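Local coordinates for sortase family protein (Clostridium perfringens, PDB 4D70) that is a class D sortase, a cysteine transpeptidase that probably cleaves sorting signals of secreted proteins and joins them to the cell surface, at residues T33-F41 with N57-D65; L81-F91 with F103-N114. All blocks are in the same frame, centred on the assembly; numbering follows the deposited sequence.

Overall arrangement
Both contacts reach the curled sheet of the sortase beta-barrel fold. Interaction 1 lays the N-terminal helix across strand 60-66 near the edge of the domain; it is partly buried, apolar and made by side chains against a strand backbone and against Leu63. Interaction 2, about 15 Å away between centres, pairs strand 88-90 with strand 101-109 and sets helix 81-86 against the turn that follows, so a buried ladder of backbone bonds grades into a charged, exposed rim. The two meet directly: Thr33 OG1 and Asn87 OD1 lie 3.2 Å apart as a probable hydrogen bond from the helix, whereas Ile61 on His90 and Ile64 on Ile105 join strand 60-66 to the hairpin.

Interaction 1 (T33-F41 with N57-D65); sequences TLEEFKEKF and NGDGIALID
Phe37 and Leu63 make the two largest contributions to this contact, in which helix 33-39 lies across strand 60-65 at 83°. The apolar part gathers round Leu63, whose two methyls divide the work. CD2 meets Leu34 CD1 at 3.6 Å, the two leucines crossing at about a right angle, and also touches Phe37 CD2. Leu63 CD1 comes up to the edge of the Phe41 ring, 3.8 Å from its CZ. A second kind of contact sets side chains on bare main chain. With CG anti to the backbone N (chi1 -178°), the Phe37 ring leans onto the strand, Ala62 N over one face near the rim, while Phe37 CD1 lies 3.3 Å from Gly60 O. Gly60 has no side chain to hold the helix off, and its CA is 5.4 Å from Phe37 CA. Beside it Thr33 turns CG2 onto Gly60 N, at 3.7 Å, and its OG1 is hydrogen-bonded to Val29 O and probably to Asn87 OD1. Leu134 also touches Phe37 and Phe41. Ile61 and Ala62 pair with Ile75, and Leu63 with Thr132, while helix and strand meet by van der Waals packing, without a hydrogen bond between them.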
# COMPACT_ATOMS: atom_id res chain seq x y z
N THR A 33 5.91 -10.93 8.44
CA THR A 33 5.27 -10.83 7.14
C THR A 33 6.30 -10.39 6.14
O THR A 33 6.35 -10.87 5.03
CB THR A 33 4.21 -9.78 7.20
OG1 THR A 33 3.35 -10.06 8.30
CG2 THR A 33 3.43 -9.72 5.91
N LEU A 34 7.10 -9.45 6.57
CA LEU A 34 8.13 -8.88 5.70
C LEU A 34 9.16 -9.92 5.33
O LEU A 34 9.51 -10.07 4.17
CB LEU A 34 8.78 -7.68 6.38
CG LEU A 34 10.07 -7.15 5.84
CD1 LEU A 34 9.86 -6.70 4.42
CD2 LEU A 34 10.53 -5.96 6.67
N GLU A 35 9.63 -10.69 6.30
CA GLU A 35 10.66 -11.69 5.98
C GLU A 35 10.11 -12.84 5.15
O GLU A 35 10.75 -13.32 4.22
CB GLU A 35 11.35 -12.17 7.25
CG GLU A 35 12.19 -11.08 7.93
CD GLU A 35 13.14 -10.35 6.96
OE1 GLU A 35 13.91 -11.02 6.22
OE2 GLU A 35 13.14 -9.09 6.91
N GLU A 36 8.87 -13.23 5.41
CA GLU A 36 8.27 -14.34 4.67
C GLU A 36 8.09 -13.99 3.22
O GLU A 36 8.19 -14.84 2.33
CB GLU A 36 6.93 -14.75 5.31
CG GLU A 36 6.99 -14.78 6.84
CD GLU A 36 6.15 -15.85 7.50
OE1 GLU A 36 4.90 -15.76 7.48
OE2 GLU A 36 6.75 -16.75 8.10
N PHE A 37 7.79 -12.72 2.95
CA PHE A 37 7.56 -12.32 1.58
C PHE A 37 8.89 -12.32 0.84
O PHE A 37 8.99 -12.81 -0.28
CB PHE A 37 6.92 -10.90 1.51
CG PHE A 37 6.61 -10.45 0.12
CD1 PHE A 37 5.60 -11.02 -0.61
CD2 PHE A 37 7.32 -9.39 -0.44
CE1 PHE A 37 5.31 -10.58 -1.89
CE2 PHE A 37 7.04 -8.94 -1.72
CZ PHE A 37 6.05 -9.54 -2.45
N LYS A 38 9.89 -11.68 1.44
CA LYS A 38 11.23 -11.59 0.83
C LYS A 38 11.77 -12.94 0.47
O LYS A 38 12.39 -13.11 -0.58
CB LYS A 38 12.21 -10.91 1.78
CG LYS A 38 11.97 -9.41 1.90
CD LYS A 38 12.83 -8.84 3.02
CE LYS A 38 12.97 -7.35 2.89
NZ LYS A 38 13.74 -6.78 4.04
N GLU A 39 11.49 -13.93 1.33
CA GLU A 39 11.90 -15.29 1.02
C GLU A 39 11.31 -15.76 -0.29
O GLU A 39 11.94 -16.57 -0.95
CB GLU A 39 11.55 -16.23 2.18
CG GLU A 39 12.59 -16.08 3.28
CD GLU A 39 12.27 -16.83 4.58
OE1 GLU A 39 11.09 -17.21 4.82
OE2 GLU A 39 13.23 -17.04 5.36
N LYS A 40 10.15 -15.24 -0.72
CA LYS A 40 9.54 -15.77 -1.94
C LYS A 40 10.15 -15.22 -3.22
O LYS A 40 9.89 -15.74 -4.30
CB LYS A 40 8.05 -15.55 -1.97
CG LYS A 40 7.35 -16.01 -0.72
CD LYS A 40 5.85 -15.90 -0.92
CE LYS A 40 5.12 -16.19 0.37
NZ LYS A 40 3.65 -16.07 0.14
N PHE A 41 10.99 -14.20 -3.11
CA PHE A 41 11.76 -13.74 -4.27
C PHE A 41 12.60 -14.82 -4.90
O PHE A 41 12.97 -14.74 -6.07
CB PHE A 41 12.67 -12.62 -3.82
CG PHE A 41 11.96 -11.36 -3.49
CD1 PHE A 41 10.83 -10.98 -4.17
CD2 PHE A 41 12.44 -10.56 -2.51
CE1 PHE A 41 10.21 -9.78 -3.91
CE2 PHE A 41 11.82 -9.37 -2.22
CZ PHE A 41 10.69 -8.99 -2.91
N ASN A 57 -5.81 -12.89 3.24
CA ASN A 57 -5.71 -11.71 4.04
C ASN A 57 -4.57 -11.89 5.01
O ASN A 57 -4.49 -12.92 5.67
CB ASN A 57 -7.00 -11.42 4.81
CG ASN A 57 -8.04 -10.67 4.00
OD1 ASN A 57 -7.96 -10.52 2.79
ND2 ASN A 57 -9.02 -10.15 4.72
N GLY A 58 -3.68 -10.91 5.09
CA GLY A 58 -2.53 -10.97 5.98
C GLY A 58 -1.25 -11.45 5.33
O GLY A 58 -0.20 -11.22 5.87
N ASP A 59 -1.34 -12.10 4.17
CA ASP A 59 -0.13 -12.41 3.40
C ASP A 59 0.54 -11.14 2.80
O ASP A 59 -0.16 -10.27 2.26
CB ASP A 59 -0.46 -13.29 2.20
CG ASP A 59 -0.90 -14.71 2.57
OD1 ASP A 59 -0.90 -15.09 3.75
OD2 ASP A 59 -1.28 -15.43 1.63
N GLY A 60 1.87 -11.10 2.81
CA GLY A 60 2.65 -10.10 2.10
C GLY A 60 2.40 -10.16 0.62
O GLY A 60 2.35 -11.25 0.05
N ILE A 61 2.19 -8.99 -0.01
CA ILE A 61 2.03 -8.97 -1.46
C ILE A 61 3.01 -8.09 -2.22
O ILE A 61 3.11 -8.20 -3.41
CB ILE A 61 0.58 -8.55 -1.84
CG1 ILE A 61 0.32 -7.11 -1.39
CG2 ILE A 61 -0.44 -9.51 -1.24
CD1 ILE A 61 -0.88 -6.54 -2.03
N ALA A 62 3.68 -7.19 -1.50
CA ALA A 62 4.66 -6.29 -2.09
C ALA A 62 5.48 -5.69 -0.97
O ALA A 62 5.04 -5.62 0.19
CB ALA A 62 3.95 -5.16 -2.88
N LEU A 63 6.61 -5.18 -1.35
CA LEU A 63 7.36 -4.31 -0.54
C LEU A 63 7.04 -2.87 -0.94
O LEU A 63 6.72 -2.57 -2.09
CB LEU A 63 8.87 -4.51 -0.80
CG LEU A 63 9.47 -5.92 -0.52
CD1 LEU A 63 10.96 -5.86 -0.84
CD2 LEU A 63 9.25 -6.39 0.92
N ILE A 64 7.11 -2.01 0.02
CA ILE A 64 7.00 -0.58 -0.19
C ILE A 64 8.22 0.12 0.37
O ILE A 64 8.63 -0.08 1.52
CB ILE A 64 5.70 -0.03 0.43
CG1 ILE A 64 5.57 1.49 0.18
CG2 ILE A 64 5.62 -0.31 1.95
CD1 ILE A 64 4.15 2.02 0.34
N ASP A 65 8.82 0.97 -0.45
CA ASP A 65 9.91 1.85 -0.04
C ASP A 65 9.60 3.27 -0.42
O ASP A 65 9.27 3.55 -1.57
CB ASP A 65 11.20 1.42 -0.76
CG ASP A 65 11.64 0.04 -0.34
OD1 ASP A 65 12.25 -0.04 0.75
OD2 ASP A 65 11.28 -0.95 -1.02

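Interaction 2 (L81-F91 with F103-N114)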
# COMPACT_ATOMS: atom_id res chain seq x y z
N LEU A 81 -9.65 -4.95 10.29
CA LEU A 81 -9.01 -4.48 11.52
C LEU A 81 -7.88 -5.38 11.94
O LEU A 81 -6.84 -4.92 12.43
CB LEU A 81 -10.02 -4.39 12.65
CG LEU A 81 -10.64 -3.00 12.74
CD1 LEU A 81 -11.62 -2.76 11.62
CD2 LEU A 81 -11.32 -2.88 14.09
N ASP A 82 -8.09 -6.67 11.74
CA ASP A 82 -7.08 -7.64 12.09
C ASP A 82 -5.81 -7.46 11.30
O ASP A 82 -4.73 -7.64 11.84
CB ASP A 82 -7.60 -9.06 11.86
CG ASP A 82 -8.48 -9.54 12.97
OD1 ASP A 82 -8.97 -8.72 13.81
OD2 ASP A 82 -8.68 -10.78 12.97
N VAL A 83 -5.92 -7.18 10.01
CA VAL A 83 -4.73 -7.00 9.18
C VAL A 83 -4.04 -5.72 9.59
O VAL A 83 -2.85 -5.71 9.90
CB VAL A 83 -5.08 -6.96 7.67
CG1 VAL A 83 -3.86 -6.51 6.87
CG2 VAL A 83 -5.57 -8.35 7.20
N LEU A 84 -4.83 -4.65 9.64
CA LEU A 84 -4.29 -3.32 9.86
C LEU A 84 -3.70 -3.10 11.24
O LEU A 84 -2.95 -2.16 11.42
CB LEU A 84 -5.33 -2.26 9.59
CG LEU A 84 -5.83 -2.28 8.14
CD1 LEU A 84 -6.99 -1.34 8.01
CD2 LEU A 84 -4.70 -1.95 7.16
N GLU A 85 -4.00 -3.99 12.19
CA GLU A 85 -3.38 -3.91 13.48
C GLU A 85 -1.88 -4.10 13.35
O GLU A 85 -1.10 -3.42 14.00
CB GLU A 85 -3.97 -4.96 14.40
CG GLU A 85 -3.65 -4.73 15.87
CD GLU A 85 -4.57 -5.54 16.76
OE1 GLU A 85 -4.80 -6.73 16.44
OE2 GLU A 85 -5.05 -5.00 17.79
N ASN A 86 -1.48 -5.00 12.46
CA ASN A 86 -0.06 -5.31 12.30
C ASN A 86 0.64 -4.82 11.07
O ASN A 86 1.86 -4.73 11.05
CB ASN A 86 0.08 -6.80 12.37
CG ASN A 86 -0.10 -7.29 13.78
OD1 ASN A 86 0.65 -6.89 14.66
ND2 ASN A 86 -1.12 -8.08 14.00
N ASN A 87 -0.12 -4.53 10.02
CA ASN A 87 0.51 -4.18 8.78
C ASN A 87 -0.22 -3.09 8.06
O ASN A 87 -1.39 -2.83 8.28
CB ASN A 87 0.56 -5.38 7.86
CG ASN A 87 1.61 -6.39 8.24
OD1 ASN A 87 1.29 -7.56 8.53
ND2 ASN A 87 2.84 -6.02 8.17
N ILE A 88 0.49 -2.51 7.11
CA ILE A 88 -0.13 -1.73 6.04
C ILE A 88 -0.91 -2.74 5.21
O ILE A 88 -0.41 -3.82 4.92
CB ILE A 88 0.95 -1.13 5.14
CG1 ILE A 88 1.80 -0.09 5.85
CG2 ILE A 88 0.33 -0.53 3.91
CD1 ILE A 88 2.98 0.33 5.00
N GLY A 89 -2.10 -2.39 4.77
CA GLY A 89 -2.97 -3.37 4.11
C GLY A 89 -3.46 -2.92 2.76
O GLY A 89 -3.54 -1.71 2.49
N HIS A 90 -3.73 -3.89 1.88
CA HIS A 90 -4.20 -3.60 0.52
C HIS A 90 -5.71 -3.72 0.52
O HIS A 90 -6.26 -4.76 0.92
CB HIS A 90 -3.54 -4.55 -0.47
CG HIS A 90 -4.15 -4.54 -1.82
ND1 HIS A 90 -4.70 -5.67 -2.42
CD2 HIS A 90 -4.26 -3.56 -2.72
CE1 HIS A 90 -5.13 -5.36 -3.63
NE2 HIS A 90 -4.90 -4.07 -3.82
N PHE A 91 -6.41 -2.69 0.08
CA PHE A 91 -7.86 -2.79 -0.07
C PHE A 91 -8.22 -3.85 -1.11
O PHE A 91 -7.81 -3.81 -2.30
CB PHE A 91 -8.52 -1.50 -0.48
CG PHE A 91 -8.54 -0.45 0.57
CD1 PHE A 91 -7.52 0.45 0.67
CD2 PHE A 91 -9.63 -0.34 1.45
CE1 PHE A 91 -7.52 1.46 1.63
CE2 PHE A 91 -9.64 0.66 2.44
CZ PHE A 91 -8.59 1.57 2.51
N PHE A 103 -4.20 0.95 -7.24
CA PHE A 103 -3.69 0.09 -6.17
C PHE A 103 -3.78 0.90 -4.87
O PHE A 103 -3.03 1.87 -4.70
CB PHE A 103 -2.20 -0.25 -6.50
CG PHE A 103 -1.44 -0.88 -5.37
CD1 PHE A 103 -1.90 -2.07 -4.79
CD2 PHE A 103 -0.26 -0.34 -4.91
CE1 PHE A 103 -1.21 -2.65 -3.74
CE2 PHE A 103 0.42 -0.91 -3.85
CZ PHE A 103 -0.04 -2.07 -3.27
N SER A 104 -4.67 0.47 -3.98
CA SER A 104 -4.99 1.20 -2.79
C SER A 104 -4.58 0.53 -1.50
O SER A 104 -4.76 -0.68 -1.31
CB SER A 104 -6.48 1.45 -2.71
OG SER A 104 -6.89 2.23 -3.80
N ILE A 105 -3.96 1.31 -0.63
CA ILE A 105 -3.42 0.79 0.62
C ILE A 105 -3.89 1.59 1.79
O ILE A 105 -4.13 2.82 1.68
CB ILE A 105 -1.92 0.55 0.57
CG1 ILE A 105 -1.09 1.77 0.31
CG2 ILE A 105 -1.67 -0.44 -0.57
CD1 ILE A 105 0.41 1.56 0.51
N ALA A 106 -4.03 0.92 2.92
CA ALA A 106 -4.59 1.55 4.15
C ALA A 106 -3.50 1.55 5.18
O ALA A 106 -2.85 0.53 5.42
CB ALA A 106 -5.77 0.75 4.67
N GLY A 107 -3.29 2.70 5.77
CA GLY A 107 -2.24 2.89 6.73
C GLY A 107 -2.73 3.38 8.07
O GLY A 107 -2.05 4.08 8.79
N HIS A 108 -3.94 2.99 8.39
CA HIS A 108 -4.52 3.34 9.68
C HIS A 108 -5.46 2.23 10.06
O HIS A 108 -5.93 1.50 9.17
CB HIS A 108 -5.32 4.64 9.56
CG HIS A 108 -6.54 4.50 8.71
ND1 HIS A 108 -7.82 4.48 9.22
CD2 HIS A 108 -6.68 4.44 7.36
CE1 HIS A 108 -8.69 4.39 8.23
NE2 HIS A 108 -8.02 4.38 7.09
N ARG A 109 -5.71 2.13 11.36
CA ARG A 109 -6.72 1.22 11.89
C ARG A 109 -7.68 2.05 12.73
O ARG A 109 -7.26 2.67 13.71
CB ARG A 109 -6.05 0.14 12.74
CG ARG A 109 -6.98 -0.99 13.19
CD ARG A 109 -6.25 -1.83 14.21
NE ARG A 109 -6.97 -3.02 14.65
CZ ARG A 109 -7.74 -3.12 15.73
NH1 ARG A 109 -7.94 -2.08 16.53
NH2 ARG A 109 -8.34 -4.27 15.99
N ASN A 110 -8.93 2.13 12.31
CA ASN A 110 -9.88 3.06 12.88
C ASN A 110 -9.27 4.45 12.87
O ASN A 110 -8.87 4.90 11.82
CB ASN A 110 -10.30 2.62 14.30
CG ASN A 110 -10.99 1.26 14.30
OD1 ASN A 110 -11.86 1.02 13.50
ND2 ASN A 110 -10.62 0.40 15.24
N THR A 111 -9.18 5.13 14.00
CA THR A 111 -8.62 6.49 14.01
C THR A 111 -7.11 6.56 14.30
O THR A 111 -6.59 7.64 14.57
CB THR A 111 -9.37 7.40 15.02
OG1 THR A 111 -9.14 6.92 16.35
CG2 THR A 111 -10.86 7.46 14.72
N ILE A 112 -6.41 5.44 14.24
CA ILE A 112 -4.98 5.42 14.57
C ILE A 112 -4.09 5.01 13.38
O ILE A 112 -4.16 3.87 12.88
CB ILE A 112 -4.73 4.50 15.78
CG1 ILE A 112 -5.70 4.84 16.93
CG2 ILE A 112 -3.29 4.61 16.27
CD1 ILE A 112 -5.55 6.25 17.52
N ASN A 113 -3.23 5.94 12.99
CA ASN A 113 -2.29 5.70 11.89
C ASN A 113 -1.25 4.71 12.31
O ASN A 113 -0.75 4.77 13.44
CB ASN A 113 -1.57 6.99 11.55
CG ASN A 113 -2.48 8.00 10.94
OD1 ASN A 113 -3.40 7.65 10.20
ND2 ASN A 113 -2.29 9.26 11.26
N ASN A 114 -0.90 3.84 11.39
CA ASN A 114 0.25 2.98 11.59
C ASN A 114 1.47 3.89 11.77
O ASN A 114 1.65 4.86 11.03
CB ASN A 114 0.44 2.06 10.42
CG ASN A 114 1.62 1.14 10.59
OD1 ASN A 114 2.56 1.47 11.26
ND2 ASN A 114 1.56 -0.02 9.95
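Gly89 and Ala106 form the centre of the tightly packed part, an antiparallel hydrogen-bonded pair between strands 88-90 and 103-106. Ala106 N reaches Gly89 O at 2.7 Å and Gly89 N returns the bond to Ala106 O; beyond them Phe91 N binds Ser104 O. On the Ala106 side, Leu84 CD2 and Phe91 CE1 both close on Ala106 CB, the latter at 3.6 Å, with the Phe91 ring turned edge-on to Ser104. The other face carries the non-hydrogen-bonded pair His90 and Ile105. His90 CG is anti to the backbone N (chi1 167°), bringing CD2 to 3.3 Å from Phe103 CE1, and its ring nitrogens are bound by Glu77 and Ala95 O, two acceptors that would favour a protonated ring.

The loose side lies at helix 81-86 and the turn 109-112. Arg109, extended, bonds through NE to Leu81 O at 2.9 Å, with the donor 42° out of the carbonyl plane. Its guanidinium lies between Leu81 CD2 on one face and the stacked Glu85 carboxylate on the other; that salt bridge is long, and no N-H points at the oxygen. His108 ND1 gives a 2.8 Å bond to Asn110 O, while its ring touches Cys170, a pairing consistent with a sortase active site. Backbone bonds thus fix the buried strands, whereas the exposed rim relies on one arginine bond, stacking and diffuse charge attraction.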